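PDB 7AKC: phenolpthiocerol synthesis type-I polyketide synthase ppsA from Mycobacterium bovis, which probably takes part in building the lipid core of phthiocerols and phenolphthiocerols, here represented by its acyltransferase domain, the part that selects and loads extender units. Local coordinates for residues 28-33 and 208-213; 86-91 and 115-120; 111-116 and 135-140; 275-278 and 284-287. One frame throughout, in Å; residues are numbered along the deposited sequence.

Interaction 1: residues 28-33 and 208-213; sequences SGRGSQ and NIEVAP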
loop_
_atom_site.group_PDB
_atom_site.type_symbol
_atom_site.label_atom_id
_atom_site.label_comp_id
_atom_site.label_asym_id
_atom_site.label_seq_id
_atom_site.Cartn_x
_atom_site.Cartn_y
_atom_site.Cartn_z
ATOM N N SER A 28 4.391 -1.540 3.858
ATOM C CA SER A 28 4.219 -0.424 2.928
ATOM C C SER A 28 4.534 -0.864 1.488
ATOM O O SER A 28 5.255 -1.851 1.294
ATOM C CB SER A 28 5.105 0.745 3.348
ATOM O OG SER A 28 6.476 0.469 3.127
ATOM N N GLY A 29 4.042 -0.098 0.505
ATOM C CA GLY A 29 4.252 -0.383 -0.909
ATOM C C GLY A 29 5.612 -0.001 -1.447
ATOM O O GLY A 29 6.306 -0.830 -2.048
ATOM N N ARG A 30 6.005 1.255 -1.260
ATOM C CA ARG A 30 7.316 1.714 -1.715
ATOM C C ARG A 30 7.966 2.433 -0.551
ATOM O O ARG A 30 7.978 3.660 -0.504
ATOM C CB ARG A 30 7.214 2.610 -2.980
ATOM C CG ARG A 30 8.479 2.618 -3.889
ATOM C CD ARG A 30 9.638 3.323 -3.221
ATOM N NE ARG A 30 10.783 3.609 -4.095
ATOM C CZ ARG A 30 11.947 4.084 -3.655
ATOM N NH1 ARG A 30 12.133 4.312 -2.357
ATOM N NH2 ARG A 30 12.940 4.316 -4.506
ATOM N N GLY A 31 8.469 1.665 0.400
ATOM C CA GLY A 31 9.165 2.238 1.542
ATOM C C GLY A 31 10.550 2.729 1.156
ATOM O O GLY A 31 10.990 2.562 0.005
ATOM N N SER A 32 11.255 3.358 2.112
ATOM C CA SER A 32 12.617 3.825 1.833
ATOM C C SER A 32 13.534 2.628 1.622
ATOM O O SER A 32 13.315 1.566 2.196
ATOM C CB SER A 32 13.142 4.678 2.979
ATOM O OG SER A 32 12.203 5.664 3.376
ATOM N N GLN A 33 14.544 2.803 0.769
ATOM C CA GLN A 33 15.547 1.790 0.428
ATOM C C GLN A 33 16.867 2.520 0.124
ATOM O O GLN A 33 16.820 3.679 -0.286
ATOM C CB GLN A 33 15.094 0.976 -0.797
ATOM N N ASN A 208 7.800 10.782 -4.918
ATOM C CA ASN A 208 8.606 10.184 -5.993
ATOM C C ASN A 208 8.563 8.655 -5.938
ATOM O O ASN A 208 8.711 8.088 -4.859
ATOM C CB ASN A 208 10.041 10.735 -5.997
ATOM C CG ASN A 208 10.075 12.225 -6.259
ATOM O OD1 ASN A 208 9.325 12.762 -7.091
ATOM N ND2 ASN A 208 10.935 12.932 -5.549
ATOM N N ILE A 209 8.317 8.000 -7.091
ATOM C CA ILE A 209 8.148 6.543 -7.213
ATOM C C ILE A 209 8.625 6.061 -8.593
ATOM O O ILE A 209 8.473 6.772 -9.568
ATOM C CB ILE A 209 6.639 6.178 -6.975
ATOM C CG1 ILE A 209 6.440 4.673 -6.821
ATOM C CG2 ILE A 209 5.718 6.780 -8.063
ATOM C CD1 ILE A 209 5.147 4.278 -5.951
ATOM N N GLU A 210 9.198 4.856 -8.684
ATOM C CA GLU A 210 9.729 4.320 -9.947
ATOM C C GLU A 210 8.657 4.276 -11.019
ATOM O O GLU A 210 8.908 4.704 -12.147
ATOM C CB GLU A 210 10.363 2.918 -9.771
ATOM C CG GLU A 210 11.669 2.885 -8.995
ATOM C CD GLU A 210 11.683 3.345 -7.547
ATOM O OE1 GLU A 210 10.628 3.287 -6.868
ATOM O OE2 GLU A 210 12.773 3.733 -7.075
ATOM N N VAL A 211 7.497 3.729 -10.646
ATOM C CA VAL A 211 6.322 3.619 -11.554
ATOM C C VAL A 211 5.093 3.862 -10.677
ATOM O O VAL A 211 4.991 3.249 -9.630
ATOM C CB VAL A 211 6.200 2.249 -12.244
ATOM C CG1 VAL A 211 4.914 2.132 -13.046
ATOM C CG2 VAL A 211 7.392 1.922 -13.121
ATOM N N ALA A 212 4.208 4.739 -11.118
ATOM C CA ALA A 212 3.008 5.061 -10.322
ATOM C C ALA A 212 1.911 4.046 -10.595
ATOM O O ALA A 212 1.429 3.959 -11.711
ATOM C CB ALA A 212 2.551 6.458 -10.605
ATOM N N PRO A 213 1.492 3.273 -9.580
ATOM C CA PRO A 213 0.382 2.390 -9.752
ATOM C C PRO A 213 -0.916 3.114 -9.349
ATOM O O PRO A 213 -0.894 4.300 -9.194
ATOM C CB PRO A 213 0.772 1.234 -8.817
ATOM C CG PRO A 213 1.843 1.759 -7.878
ATOM C CD PRO A 213 2.055 3.211 -8.237
#
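Arg30 and Glu210 form a salt bridge with two hydrogen bonds. Arg30 NE gives its N-H to Glu210 OE1 at 2.8 Å, and Arg30 NH2 gives one to Glu210 OE2 at 2.6 Å. Both bonds are nearly straight. Each oxygen accepts through its syn lone pair. The guanidinium and carboxylate planes differ by only 11°, so the acid meets the NE side of the arginine edge to edge. This side-on grip fixes the rotation of both flat groups.

Ile209 packs against the base of the same arginine. Its CD1 lies 4.0 Å from Arg30 CB, and the two side chains run past each other in opposite directions. The arginine chain turns at chi2 (-69°), which carries its head toward the acid. Arg30 NH1 also reaches Gly31 O at 3.2 Å, with the acceptor tilted from the guanidinium plane.

Further out, Arg30 rests on Gln84 and Glu210 on Ile80 and Ile83, all of helix 79-100. Ile209 packs on Met150 of strand 148-153. The contact lies near the surface. It joins the loop after strand 23-27, in the parallel sheet, to the loop after strand 204-207, in the antiparallel sheet. Such a bridge spans the two subdomains of the acyltransferase fold, one alpha/beta hydrolase-like and one ferredoxin-like.

Interaction 2: residues 86-91 and 115-120; sequences GLIGMQ and EVAAAV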
loop_
_atom_site.group_PDB
_atom_site.type_symbol
_atom_site.label_atom_id
_atom_site.label_comp_id
_atom_site.label_asym_id
_atom_site.label_seq_id
_atom_site.Cartn_x
_atom_site.Cartn_y
_atom_site.Cartn_z
ATOM N N GLY A 86 14.274 -6.154 -3.191
ATOM C CA GLY A 86 14.958 -5.826 -1.946
ATOM C C GLY A 86 13.948 -5.396 -0.883
ATOM O O GLY A 86 14.100 -5.742 0.294
ATOM N N LEU A 87 12.887 -4.665 -1.291
ATOM C CA LEU A 87 11.847 -4.268 -0.343
ATOM C C LEU A 87 11.142 -5.482 0.292
ATOM O O LEU A 87 11.189 -5.617 1.526
ATOM C CB LEU A 87 10.852 -3.295 -0.986
ATOM C CG LEU A 87 11.378 -1.868 -1.129
ATOM C CD1 LEU A 87 10.454 -1.006 -1.978
ATOM C CD2 LEU A 87 11.578 -1.238 0.223
ATOM N N ILE A 88 10.573 -6.406 -0.517
ATOM C CA ILE A 88 9.900 -7.589 0.054
ATOM C C ILE A 88 10.892 -8.532 0.772
ATOM O O ILE A 88 10.531 -9.146 1.774
ATOM C CB ILE A 88 9.007 -8.346 -0.958
ATOM C CG1 ILE A 88 8.154 -9.433 -0.260
ATOM C CG2 ILE A 88 9.840 -8.911 -2.114
ATOM C CD1 ILE A 88 7.184 -10.157 -1.129
ATOM N N GLY A 89 12.150 -8.571 0.333
ATOM C CA GLY A 89 13.164 -9.385 1.005
ATOM C C GLY A 89 13.380 -8.892 2.423
ATOM O O GLY A 89 13.281 -9.653 3.380
ATOM N N MET A 90 13.527 -7.572 2.547
ATOM C CA MET A 90 13.710 -6.868 3.810
ATOM C C MET A 90 12.463 -6.990 4.686
ATOM O O MET A 90 12.598 -7.193 5.884
ATOM C CB MET A 90 14.036 -5.395 3.527
ATOM C CG MET A 90 14.401 -4.611 4.742
ATOM S SD MET A 90 16.161 -4.736 5.157
ATOM C CE MET A 90 16.171 -3.708 6.575
ATOM N N GLN A 91 11.261 -6.932 4.095
ATOM C CA GLN A 91 10.004 -7.078 4.840
ATOM C C GLN A 91 9.881 -8.493 5.454
ATOM O O GLN A 91 9.618 -8.624 6.644
ATOM C CB GLN A 91 8.795 -6.743 3.951
ATOM C CG GLN A 91 8.613 -5.238 3.703
ATOM C CD GLN A 91 7.624 -4.971 2.589
ATOM O OE1 GLN A 91 7.481 -5.763 1.664
ATOM N NE2 GLN A 91 6.894 -3.859 2.647
ATOM N N GLU A 115 0.921 -5.290 -0.207
ATOM C CA GLU A 115 -0.072 -6.348 0.026
ATOM C C GLU A 115 0.483 -7.725 -0.389
ATOM O O GLU A 115 0.070 -8.732 0.174
ATOM C CB GLU A 115 -1.406 -6.025 -0.677
ATOM C CG GLU A 115 -2.477 -7.065 -0.399
ATOM C CD GLU A 115 -3.862 -6.455 -0.433
ATOM O OE1 GLU A 115 -4.676 -6.916 -1.260
ATOM O OE2 GLU A 115 -4.138 -5.536 0.370
ATOM N N VAL A 116 1.460 -7.785 -1.318
ATOM C CA VAL A 116 2.091 -9.082 -1.652
ATOM C C VAL A 116 2.782 -9.642 -0.405
ATOM O O VAL A 116 2.534 -10.798 -0.027
ATOM C CB VAL A 116 3.079 -9.001 -2.837
ATOM C CG1 VAL A 116 3.880 -10.301 -2.967
ATOM C CG2 VAL A 116 2.340 -8.713 -4.124
ATOM N N ALA A 117 3.622 -8.824 0.255
ATOM C CA ALA A 117 4.347 -9.303 1.440
ATOM C C ALA A 117 3.417 -9.662 2.580
ATOM O O ALA A 117 3.679 -10.634 3.299
ATOM C CB ALA A 117 5.361 -8.266 1.894
ATOM N N ALA A 118 2.324 -8.896 2.735
ATOM C CA ALA A 118 1.317 -9.145 3.762
ATOM C C ALA A 118 0.618 -10.460 3.453
ATOM O O ALA A 118 0.426 -11.257 4.367
ATOM C CB ALA A 118 0.295 -7.999 3.811
ATOM N N ALA A 119 0.295 -10.738 2.177
ATOM C CA ALA A 119 -0.309 -12.027 1.802
ATOM C C ALA A 119 0.625 -13.171 2.095
ATOM O O ALA A 119 0.148 -14.243 2.463
ATOM C CB ALA A 119 -0.701 -12.042 0.333
ATOM N N VAL A 120 1.953 -12.973 1.936
ATOM C CA VAL A 120 2.925 -14.027 2.256
ATOM C C VAL A 120 2.975 -14.278 3.767
ATOM O O VAL A 120 2.972 -15.436 4.194
ATOM C CB VAL A 120 4.333 -13.706 1.696
ATOM C CG1 VAL A 120 5.377 -14.699 2.205
ATOM C CG2 VAL A 120 4.319 -13.697 0.177
HETATM O O HOH W 1 5.504 -6.223 -0.735
#
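Ile88 lays its ethyl branch over Ala117 and reaches on to Val116. Its CG1 stands 3.7 Å from Ala117 CB. One carbon further, Ile88 CD1 meets Val116 CG1 at 3.8 Å, and these two side chains cross at about a right angle. An extended chain makes this reach possible: CG1 lies opposite the backbone N (chi1 -171°), and chi2 is also near 180°.

Gln91, one turn later, comes to the same methyl with its amide oxygen. Gln91 OE1 is 3.3 Å from Ala117 CB. A water also donates to Gln91 OE1 at 3.1 Å and accepts a weak bond from Ala117 N. The other end of the amide, NE2, is bonded to Ser28 O in the loop after strand 23-27.

The axes of the helix segments 86-91 and 115-120 approach to 10.0 Å, with N-to-C directions 33° apart. Leu131 of helix 127-141 packs on Ile88, and Tyr27 packs on both Gln91 and Ala117. No direct hydrogen bond links the two segments. Cohesion here is therefore mainly apolar, while the buried amide of Gln91 finds its polar partners in a water and a loop carbonyl.

Interaction 3: residues 111-116 and 135-140; sequences HSMGEV and ATRSRL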
loop_
_atom_site.group_PDB
_atom_site.type_symbol
_atom_site.label_atom_id
_atom_site.label_comp_id
_atom_site.label_asym_id
_atom_site.label_seq_id
_atom_site.Cartn_x
_atom_site.Cartn_y
_atom_site.Cartn_z
ATOM N N HIS A 111 -0.131 -2.160 2.266
ATOM C CA HIS A 111 -0.400 -0.889 1.603
ATOM C C HIS A 111 0.199 -0.958 0.194
ATOM O O HIS A 111 1.395 -1.236 0.034
ATOM C CB HIS A 111 0.266 0.207 2.431
ATOM C CG HIS A 111 0.331 1.565 1.823
ATOM N ND1 HIS A 111 1.331 1.898 0.900
ATOM C CD2 HIS A 111 -0.370 2.683 2.126
ATOM C CE1 HIS A 111 1.155 3.188 0.634
ATOM N NE2 HIS A 111 0.132 3.696 1.335
ATOM N N SER A 112 -0.638 -0.729 -0.839
ATOM C CA SER A 112 -0.204 -0.721 -2.221
ATOM C C SER A 112 0.569 -2.030 -2.588
ATOM O O SER A 112 0.114 -3.120 -2.248
ATOM C CB SER A 112 0.574 0.579 -2.509
ATOM O OG SER A 112 1.074 0.649 -3.842
ATOM N N MET A 113 1.752 -1.929 -3.179
ATOM C CA MET A 113 2.577 -3.083 -3.524
ATOM C C MET A 113 2.951 -3.957 -2.303
ATOM O O MET A 113 3.298 -5.121 -2.467
ATOM C CB MET A 113 3.814 -2.625 -4.307
ATOM C CG MET A 113 3.504 -1.657 -5.443
ATOM S SD MET A 113 2.756 -2.456 -6.882
ATOM C CE MET A 113 0.950 -2.093 -6.585
ATOM N N GLY A 114 2.786 -3.427 -1.093
ATOM C CA GLY A 114 3.053 -4.124 0.158
ATOM C C GLY A 114 2.087 -5.250 0.478
ATOM O O GLY A 114 2.358 -6.058 1.370
ATOM N N GLU A 115 0.921 -5.290 -0.207
ATOM C CA GLU A 115 -0.072 -6.348 0.026
ATOM C C GLU A 115 0.483 -7.725 -0.389
ATOM O O GLU A 115 0.070 -8.732 0.174
ATOM C CB GLU A 115 -1.406 -6.025 -0.677
ATOM C CG GLU A 115 -2.477 -7.065 -0.399
ATOM C CD GLU A 115 -3.862 -6.455 -0.433
ATOM O OE1 GLU A 115 -4.676 -6.916 -1.260
ATOM O OE2 GLU A 115 -4.138 -5.536 0.370
ATOM N N VAL A 116 1.460 -7.785 -1.318
ATOM C CA VAL A 116 2.091 -9.082 -1.652
ATOM C C VAL A 116 2.782 -9.642 -0.405
ATOM O O VAL A 116 2.534 -10.798 -0.027
ATOM C CB VAL A 116 3.079 -9.001 -2.837
ATOM C CG1 VAL A 116 3.880 -10.301 -2.967
ATOM C CG2 VAL A 116 2.340 -8.713 -4.124
ATOM N N ALA A 135 8.252 -10.028 -8.981
ATOM C CA ALA A 135 9.027 -9.987 -10.214
ATOM C C ALA A 135 8.149 -9.860 -11.452
ATOM O O ALA A 135 8.483 -9.072 -12.327
ATOM C CB ALA A 135 9.956 -11.217 -10.315
ATOM N N THR A 136 7.035 -10.602 -11.535
ATOM C CA THR A 136 6.139 -10.538 -12.695
ATOM C C THR A 136 5.565 -9.117 -12.856
ATOM O O THR A 136 5.789 -8.468 -13.877
ATOM C CB THR A 136 5.053 -11.633 -12.608
ATOM O OG1 THR A 136 5.637 -12.896 -12.833
ATOM C CG2 THR A 136 3.924 -11.422 -13.589
ATOM N N ARG A 137 4.957 -8.594 -11.802
ATOM C CA ARG A 137 4.389 -7.245 -11.784
ATOM C C ARG A 137 5.454 -6.172 -12.055
ATOM O O ARG A 137 5.198 -5.277 -12.864
ATOM C CB ARG A 137 3.702 -6.994 -10.434
ATOM C CG ARG A 137 2.989 -5.656 -10.303
ATOM C CD ARG A 137 2.333 -5.537 -8.915
ATOM N NE ARG A 137 3.288 -5.767 -7.824
ATOM C CZ ARG A 137 2.947 -5.894 -6.540
ATOM N NH1 ARG A 137 1.670 -5.865 -6.179
ATOM N NH2 ARG A 137 3.883 -5.989 -5.607
ATOM N N SER A 138 6.629 -6.243 -11.392
ATOM C CA SER A 138 7.688 -5.237 -11.601
ATOM C C SER A 138 8.191 -5.199 -13.043
ATOM O O SER A 138 8.437 -4.115 -13.565
ATOM C CB SER A 138 8.873 -5.465 -10.665
ATOM O OG SER A 138 8.615 -5.084 -9.325
ATOM N N ARG A 139 8.310 -6.364 -13.690
ATOM C CA ARG A 139 8.769 -6.463 -15.080
ATOM C C ARG A 139 7.711 -5.830 -16.004
ATOM O O ARG A 139 8.064 -5.030 -16.881
ATOM C CB ARG A 139 9.038 -7.943 -15.421
ATOM C CG ARG A 139 9.227 -8.247 -16.905
ATOM C CD ARG A 139 9.964 -9.588 -17.050
ATOM N N LEU A 140 6.401 -6.075 -15.714
ATOM C CA LEU A 140 5.346 -5.452 -16.516
ATOM C C LEU A 140 5.262 -3.938 -16.347
ATOM O O LEU A 140 4.871 -3.236 -17.276
ATOM C CB LEU A 140 3.989 -6.050 -16.149
ATOM C CG LEU A 140 3.788 -7.476 -16.648
ATOM C CD1 LEU A 140 2.494 -8.076 -16.074
ATOM C CD2 LEU A 140 3.805 -7.535 -18.188
HETATM O O HOH W 2 0.089 -5.465 -3.776
#
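Arg137 reaches from helix 127-141 to the turn that leads into helix 115-121 and meets Met113 and Val116 there. Its guanidinium carries most of the contact. Met113 SD sits 3.4 Å above the guanidinium plane, over its centre, and is 3.5 Å from Arg137 CZ. The first two torsions of the methionine, with a bend at chi2, put the sulfur over this face; chi3 sets only where CE goes.

Val116 adds its CG2 methyl, 3.5 Å from Arg137 NH2, in an oblique approach. CG2 lies beside the backbone N of Val116, and this aims it, rather than CG1, at the arginine.

The arginine is straight through chi1 and chi2 and bends only at chi3 (54°). Its head then has two polar links to the turn. Arg137 NH2 makes a weak hydrogen bond to Met113 O at 3.3 Å. Arg137 NH1 donates at 2.9 Å to a water lying in the guanidinium plane, and the water donates to Ser112 O at 2.8 Å. One link is thus direct and one goes through solvent. Met225 of helix 222-228 and Met264 of helix 257-265 also touch Arg137.

Ser112 has phi 53° and psi -129°, a strained backbone, and its OG is hydrogen-bonded to His214 NE2. Gly114 N bonds to His111 O across the tight turn. Arg137 probably corresponds to the arginine that receives the extender carboxylate in related acyltransferases; no such ligand is bound here. The sequence Gly110 to Gly114 and the sharp turn between strand 107-110 and helix 115-121 are consistent with a nucleophile elbow.

Interaction 4: residues 275-278 and 284-287; sequences ASAG and AYHT. With NA (sodium ion), chain C.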
loop_
_atom_site.group_PDB
_atom_site.type_symbol
_atom_site.label_atom_id
_atom_site.label_comp_id
_atom_site.label_asym_id
_atom_site.label_seq_id
_atom_site.Cartn_x
_atom_site.Cartn_y
_atom_site.Cartn_z
ATOM N N ALA A 275 -8.792 1.609 10.024
ATOM C CA ALA A 275 -9.980 1.901 10.830
ATOM C C ALA A 275 -10.706 0.619 11.219
ATOM O O ALA A 275 -11.191 0.485 12.346
ATOM C CB ALA A 275 -10.927 2.807 10.055
ATOM N N SER A 276 -10.774 -0.342 10.285
ATOM C CA SER A 276 -11.467 -1.619 10.581
ATOM C C SER A 276 -10.677 -2.377 11.638
ATOM O O SER A 276 -11.248 -2.935 12.581
ATOM C CB SER A 276 -11.565 -2.463 9.320
ATOM O OG SER A 276 -12.158 -3.724 9.595
ATOM N N ALA A 277 -9.353 -2.431 11.479
ATOM C CA ALA A 277 -8.498 -3.118 12.469
ATOM C C ALA A 277 -8.652 -2.463 13.849
ATOM O O ALA A 277 -8.859 -3.158 14.852
ATOM C CB ALA A 277 -7.031 -3.055 12.001
ATOM N N GLY A 278 -8.672 -1.134 13.894
ATOM C CA GLY A 278 -8.804 -0.414 15.165
ATOM C C GLY A 278 -10.185 -0.535 15.809
ATOM O O GLY A 278 -10.329 -0.370 17.032
ATOM N N ALA A 284 -10.807 -5.756 17.930
ATOM C CA ALA A 284 -9.972 -4.553 17.862
ATOM C C ALA A 284 -8.506 -4.842 18.146
ATOM O O ALA A 284 -8.171 -5.683 18.992
ATOM C CB ALA A 284 -10.497 -3.477 18.803
ATOM N N TYR A 285 -7.631 -4.159 17.402
ATOM C CA TYR A 285 -6.181 -4.264 17.535
ATOM C C TYR A 285 -5.662 -2.899 17.947
ATOM O O TYR A 285 -6.111 -1.889 17.392
ATOM C CB TYR A 285 -5.532 -4.707 16.213
ATOM C CG TYR A 285 -6.096 -6.011 15.696
ATOM C CD1 TYR A 285 -7.286 -6.042 14.988
ATOM C CD2 TYR A 285 -5.444 -7.215 15.927
ATOM C CE1 TYR A 285 -7.845 -7.235 14.571
ATOM C CE2 TYR A 285 -5.983 -8.417 15.496
ATOM C CZ TYR A 285 -7.187 -8.423 14.812
ATOM O OH TYR A 285 -7.746 -9.593 14.364
ATOM N N HIS A 286 -4.693 -2.854 18.895
ATOM C CA HIS A 286 -4.232 -1.572 19.403
ATOM C C HIS A 286 -2.760 -1.258 19.133
ATOM O O HIS A 286 -2.365 -0.132 19.394
ATOM C CB HIS A 286 -4.561 -1.436 20.907
ATOM C CG HIS A 286 -6.047 -1.378 21.143
ATOM N ND1 HIS A 286 -6.710 -0.170 21.293
ATOM C CD2 HIS A 286 -6.956 -2.379 21.188
ATOM C CE1 HIS A 286 -7.994 -0.470 21.420
ATOM N NE2 HIS A 286 -8.197 -1.790 21.359
ATOM N N THR A 287 -1.970 -2.202 18.584
ATOM C CA THR A 287 -0.568 -1.916 18.268
ATOM C C THR A 287 -0.347 -2.124 16.798
ATOM O O THR A 287 -0.716 -3.167 16.279
ATOM C CB THR A 287 0.402 -2.790 19.065
ATOM O OG1 THR A 287 0.189 -2.585 20.450
ATOM C CG2 THR A 287 1.869 -2.496 18.708
HETATM NA NA NA C . -11.515 -4.616 14.084
HETATM O O HOH W 3 -10.499 -6.083 12.387
#
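A sodium site is built at the end of helix 270-278, and this contact holds the chain just beyond it. Ser276 O binds the ion at 2.3 Å and a water binds it at 2.5 Å. The carbonyl oxygens of Ser279, Ala281 and Gly283 supply the other protein ligands. The ion thus gathers the helix end and the loop that follows it.

Ala277 O is the main acceptor across the contact. Tyr285 N donates to it at 3.0 Å, with an N-H...O angle of 152°. Ala284 CA makes a CA-H...O contact with the same oxygen at 3.5 Å. The tyrosine ring adds a third approach: its CD1 is 3.3 Å from Ala277 O, which lies at the ring edge, near its plane. The sodium-bound water also lies in the plane of this ring, at its edge.

Here the chain passes from helix 270-278 into strand 287-290 of the parallel sheet, a helix-to-strand turn of the alpha/beta core. Ala277 packs on Leu107 and Ile109 of strand 107-110 in the same sheet, and Tyr285 also touches Leu107.

Van der Waals packing completes the turn. Ala277 CB makes an apolar contact with Tyr285 CD1 at 4.2 Å. Ala284 CB lies 3.6 Å from Gly278 O, an oxygen that is also hydrogen-bonded to Tyr314 OH. Gly278 CA comes to 3.8 Å from Tyr285 O, a carbonyl buried here without a polar partner in the model.

How the interactions relate
Interaction 1 begins first, at 28-33, and closes last of the first three, at 208-213. Its long loop encloses interactions 2 and 3. Interaction 2 ties helix 79-100 to helix 115-121. Interaction 3 starts where interaction 2 ends and shares Glu115 and Val116 with it; it joins the turn before helix 115-121 to helix 127-141. Leu87 CD2 packs on Ser32 O between interactions 1 and 2, and Gly29 O packs on Met113 CB between interactions 1 and 3. Interaction 4 follows in series. It closes a short loop before strand 287-290, with its centre about 25 Å from those of interactions 1 and 3.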